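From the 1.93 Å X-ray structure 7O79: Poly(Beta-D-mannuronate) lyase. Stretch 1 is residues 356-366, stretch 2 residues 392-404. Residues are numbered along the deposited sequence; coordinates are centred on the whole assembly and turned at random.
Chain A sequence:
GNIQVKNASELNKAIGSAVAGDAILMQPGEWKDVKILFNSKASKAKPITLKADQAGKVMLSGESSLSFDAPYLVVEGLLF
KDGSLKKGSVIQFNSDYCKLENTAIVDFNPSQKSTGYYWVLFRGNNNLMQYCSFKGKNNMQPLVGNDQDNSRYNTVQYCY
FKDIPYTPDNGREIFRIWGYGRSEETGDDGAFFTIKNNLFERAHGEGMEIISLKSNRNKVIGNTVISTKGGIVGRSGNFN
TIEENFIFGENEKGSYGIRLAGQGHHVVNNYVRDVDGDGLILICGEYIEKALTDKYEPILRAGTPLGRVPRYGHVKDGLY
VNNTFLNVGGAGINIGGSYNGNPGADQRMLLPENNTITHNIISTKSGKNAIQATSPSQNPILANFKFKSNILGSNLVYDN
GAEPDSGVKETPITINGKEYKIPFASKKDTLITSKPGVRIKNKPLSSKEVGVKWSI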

# COMPACT_ATOMS: atom_id res chain seq x y z
N THR A 356 0.14 14.68 -18.06
CA THR A 356 0.06 16.08 -17.63
C THR A 356 0.83 16.24 -16.32
O THR A 356 0.42 15.73 -15.27
N ILE A 357 1.97 16.94 -16.39
CA ILE A 357 2.89 17.14 -15.28
C ILE A 357 3.02 18.64 -15.06
O ILE A 357 3.95 19.26 -15.59
N THR A 358 2.08 19.24 -14.33
CA THR A 358 1.99 20.70 -14.23
C THR A 358 1.65 21.12 -12.80
O THR A 358 1.18 20.33 -12.00
N HIS A 359 1.90 22.40 -12.51
CA HIS A 359 1.51 23.02 -11.25
C HIS A 359 2.12 22.32 -10.04
O HIS A 359 1.51 22.23 -8.97
N ASN A 360 3.36 21.88 -10.18
CA ASN A 360 4.10 21.25 -9.10
C ASN A 360 5.13 22.22 -8.54
O ASN A 360 5.67 23.05 -9.27
N ILE A 361 5.40 22.09 -7.24
CA ILE A 361 6.45 22.85 -6.56
C ILE A 361 7.57 21.89 -6.23
O ILE A 361 7.31 20.78 -5.74
N ILE A 362 8.83 22.29 -6.51
CA ILE A 362 9.99 21.41 -6.38
C ILE A 362 11.19 22.16 -5.82
O ILE A 362 11.47 23.30 -6.22
N SER A 363 11.93 21.50 -4.93
CA SER A 363 13.30 21.88 -4.62
C SER A 363 14.09 20.61 -4.31
O SER A 363 13.53 19.63 -3.82
N THR A 364 15.38 20.62 -4.68
CA THR A 364 16.28 19.50 -4.52
C THR A 364 17.50 19.94 -3.73
O THR A 364 17.91 21.11 -3.81
N LYS A 365 18.09 19.00 -2.99
CA LYS A 365 19.27 19.31 -2.18
C LYS A 365 20.46 19.74 -3.03
O LYS A 365 21.25 20.60 -2.63
N SER A 366 20.62 19.13 -4.20
CA SER A 366 21.71 19.46 -5.11
C SER A 366 21.49 20.77 -5.85
O SER A 366 22.45 21.33 -6.40
N LEU A 392 4.10 19.75 -19.92
CA LEU A 392 4.98 20.22 -18.86
C LEU A 392 4.95 21.74 -18.78
O LEU A 392 5.39 22.41 -19.71
N GLY A 393 4.50 22.26 -17.65
CA GLY A 393 4.62 23.69 -17.43
C GLY A 393 4.07 24.04 -16.08
O GLY A 393 3.57 23.18 -15.35
N SER A 394 4.17 25.33 -15.75
CA SER A 394 3.65 25.86 -14.49
C SER A 394 4.24 25.11 -13.30
O SER A 394 3.62 25.03 -12.24
N ASN A 395 5.43 24.55 -13.46
CA ASN A 395 6.15 23.97 -12.34
C ASN A 395 7.13 25.00 -11.79
O ASN A 395 7.77 25.72 -12.56
N LEU A 396 7.21 25.08 -10.48
CA LEU A 396 7.96 26.14 -9.83
C LEU A 396 9.09 25.53 -9.00
O LEU A 396 8.85 24.78 -8.06
N VAL A 397 10.33 25.86 -9.37
CA VAL A 397 11.52 25.34 -8.70
C VAL A 397 12.10 26.44 -7.82
O VAL A 397 12.53 27.49 -8.33
N TYR A 398 12.12 26.19 -6.52
CA TYR A 398 12.67 27.10 -5.53
C TYR A 398 14.14 26.84 -5.25
O TYR A 398 14.62 25.72 -5.38
N ASP A 399 14.84 27.90 -4.86
CA ASP A 399 16.15 27.75 -4.24
C ASP A 399 15.95 26.91 -2.98
O ASP A 399 15.12 27.23 -2.14
N ASN A 400 16.69 25.80 -2.88
CA ASN A 400 16.54 24.96 -1.69
C ASN A 400 16.97 25.66 -0.41
O ASN A 400 16.55 25.24 0.67
N GLY A 401 17.77 26.70 -0.51
CA GLY A 401 18.13 27.48 0.66
C GLY A 401 17.19 28.62 0.95
O GLY A 401 17.45 29.40 1.88
N ALA A 402 16.11 28.77 0.16
CA ALA A 402 15.15 29.85 0.34
C ALA A 402 13.72 29.40 0.00
O ALA A 402 13.00 30.11 -0.71
N GLU A 403 13.30 28.23 0.49
CA GLU A 403 12.03 27.55 0.22
C GLU A 403 10.79 28.34 0.64
O GLU A 403 10.89 29.31 1.41
N PRO A 404 9.60 27.95 0.14
CA PRO A 404 8.39 28.77 0.33
C PRO A 404 8.05 29.07 1.78
O PRO A 404 7.43 30.11 2.04

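The shortest polar contact between the two stretches joins Ser363 and Asn400, whose CA-to-CB bonds each point toward the opposing stretch. Ser363, with chi1 in the p well, donates from OG to Asn400 OD1 in a very short hydrogen bond of 2.5 Å. Asn400 adopts the t rotamer, which brings its amide onto the serine, and its CB also lies 3.3 Å from Thr364 O. The end of Glu403 approaches the same site, with CD 3.5 Å from Ser363 OG.

A second polar centre is built on Asn395. Its CA-to-CB bond points sideways, but the m rotamer carries the amide back to stretch 1, where both of its ends are used. Asn395 ND2 donates almost linearly to Ile357 O (3.1 Å), while Asn395 OD1 accepts from Asn360 N at 2.9 Å and from Asn360 ND2 at 3.1 Å. The side chain thereby spans the break between the two strand segments, where His359 and Ser394 both have positive phi and regular strand pairing lapses. Asn360, also m, is buried, and its amide has further hydrogen bonds elsewhere in the structure.

Beyond this break the strands pair in parallel. Leu396 N donates to Asn360 O (2.8 Å), Ile362 N to Leu396 O (2.9 Å) and Tyr398 N to Ile362 O (3.0 Å). Water 1 extends the link, accepting from Thr364 N at 3.2 Å and donating to Tyr398 O at 2.8 Å.

At the break itself, His359 (m) points away at its CA-to-CB bond, yet its ring lies beside Ser394, also m. Ser394 CB sits over one face of the imidazole, 3.7 Å from the centroid of the His359 ring and nearly on its normal, making a CH-pi contact. The ring is further held by a 2.9 Å hydrogen bond between His359 ND1 and Thr358 OG1 (chi1 p).

Apolar packing follows the alternation of the strands. Ile361 (m, t) and Leu396 (t, p) share one face, with Ile361 CG1 4.5 Å from Leu396 CB; Ile361 CG2 makes a closer contact with Tyr398 CE1, at 3.8 Å, the tyrosine being in the m rotamer. On the other face, Ile362 CD1 reaches 4.5 Å from Val397 CG2, with chi1 of the valine t and chi2 of the isoleucine off its well at 146°. Farther back along the chain, Ile357 (m, t) meets Leu392 (m, t), whose end bends nearer so that Leu392 CD2 lies 4.0 Å from Ile357 CB.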

# COMPACT_ATOMS: atom_id res chain seq x y z
CB THR A 356 -1.40 16.48 -17.50
OG1 THR A 356 -2.02 16.39 -18.79
CG2 THR A 356 -1.53 17.93 -16.98
CB ILE A 357 4.26 16.50 -15.59
CG1 ILE A 357 4.06 15.09 -16.17
CG2 ILE A 357 5.17 16.52 -14.33
CD1 ILE A 357 5.32 14.46 -16.79
CB THR A 358 0.91 21.30 -15.13
OG1 THR A 358 -0.37 20.82 -14.71
CG2 THR A 358 1.13 20.93 -16.58
CB HIS A 359 -0.01 23.11 -11.14
CG HIS A 359 -0.63 23.93 -12.23
ND1 HIS A 359 -0.92 23.42 -13.48
CD2 HIS A 359 -0.99 25.23 -12.27
CE1 HIS A 359 -1.44 24.37 -14.23
NE2 HIS A 359 -1.49 25.48 -13.52
CB ASN A 360 4.80 19.98 -9.61
CG ASN A 360 3.79 18.93 -10.08
OD1 ASN A 360 3.05 18.36 -9.28
ND2 ASN A 360 3.73 18.72 -11.40
CB ILE A 361 5.91 23.53 -5.29
CG1 ILE A 361 5.04 24.73 -5.65
CG2 ILE A 361 7.08 23.93 -4.34
CD1 ILE A 361 4.45 25.42 -4.45
CB ILE A 362 10.40 20.77 -7.73
CG1 ILE A 362 9.22 20.10 -8.45
CG2 ILE A 362 11.52 19.76 -7.52
CD1 ILE A 362 9.33 20.22 -9.97
CB SER A 363 13.35 22.89 -3.47
OG SER A 363 13.35 22.25 -2.20
CB THR A 364 16.73 18.89 -5.88
OG1 THR A 364 17.68 19.76 -6.54
CG2 THR A 364 15.55 18.61 -6.81
CB LYS A 365 19.65 18.10 -1.33
CG LYS A 365 18.70 17.80 -0.19
CD LYS A 365 19.18 16.62 0.63
CE LYS A 365 18.36 16.45 1.92
NZ LYS A 365 17.07 15.72 1.68
CB SER A 366 21.86 18.34 -6.15
OG SER A 366 20.71 18.31 -6.98
CB LEU A 392 6.42 19.79 -19.09
CG LEU A 392 6.93 18.45 -18.62
CD1 LEU A 392 8.19 18.14 -19.39
CD2 LEU A 392 7.27 18.60 -17.14
CB SER A 394 2.13 25.81 -14.46
OG SER A 394 1.58 26.65 -15.46
CB ASN A 395 6.88 22.70 -12.79
CG ASN A 395 5.91 21.64 -13.24
OD1 ASN A 395 5.00 21.29 -12.50
ND2 ASN A 395 6.08 21.14 -14.47
CB LEU A 396 7.03 26.98 -8.97
CG LEU A 396 7.64 28.07 -8.09
CD1 LEU A 396 8.49 29.04 -8.91
CD2 LEU A 396 6.50 28.81 -7.41
CB VAL A 397 12.57 24.84 -9.71
CG1 VAL A 397 13.75 24.25 -8.97
CG2 VAL A 397 11.95 23.80 -10.66
CB TYR A 398 11.92 27.00 -4.20
CG TYR A 398 10.55 27.63 -4.21
CD1 TYR A 398 9.47 27.00 -4.79
CD2 TYR A 398 10.36 28.89 -3.66
CE1 TYR A 398 8.21 27.58 -4.78
CE2 TYR A 398 9.11 29.49 -3.66
CZ TYR A 398 8.04 28.84 -4.22
OH TYR A 398 6.80 29.43 -4.21
CB ASP A 399 16.74 29.13 -3.90
CG ASP A 399 18.10 29.06 -3.24
OD1 ASP A 399 18.54 27.97 -2.80
OD2 ASP A 399 18.75 30.11 -3.17
CB ASN A 400 17.30 23.66 -1.87
CG ASN A 400 16.74 22.55 -1.02
OD1 ASN A 400 15.61 22.13 -1.21
ND2 ASN A 400 17.56 22.03 -0.11
CB ALA A 402 15.53 31.07 -0.51
CB GLU A 403 12.04 26.17 0.88
CG GLU A 403 12.73 25.08 0.05
CD GLU A 403 13.17 23.87 0.88
OE1 GLU A 403 14.38 23.60 0.91
OE2 GLU A 403 12.35 23.25 1.59
CB PRO A 404 7.30 27.92 -0.33
CG PRO A 404 8.03 27.23 -1.42
CD PRO A 404 9.33 26.84 -0.79
O HOH W 1 16.27 23.50 -5.74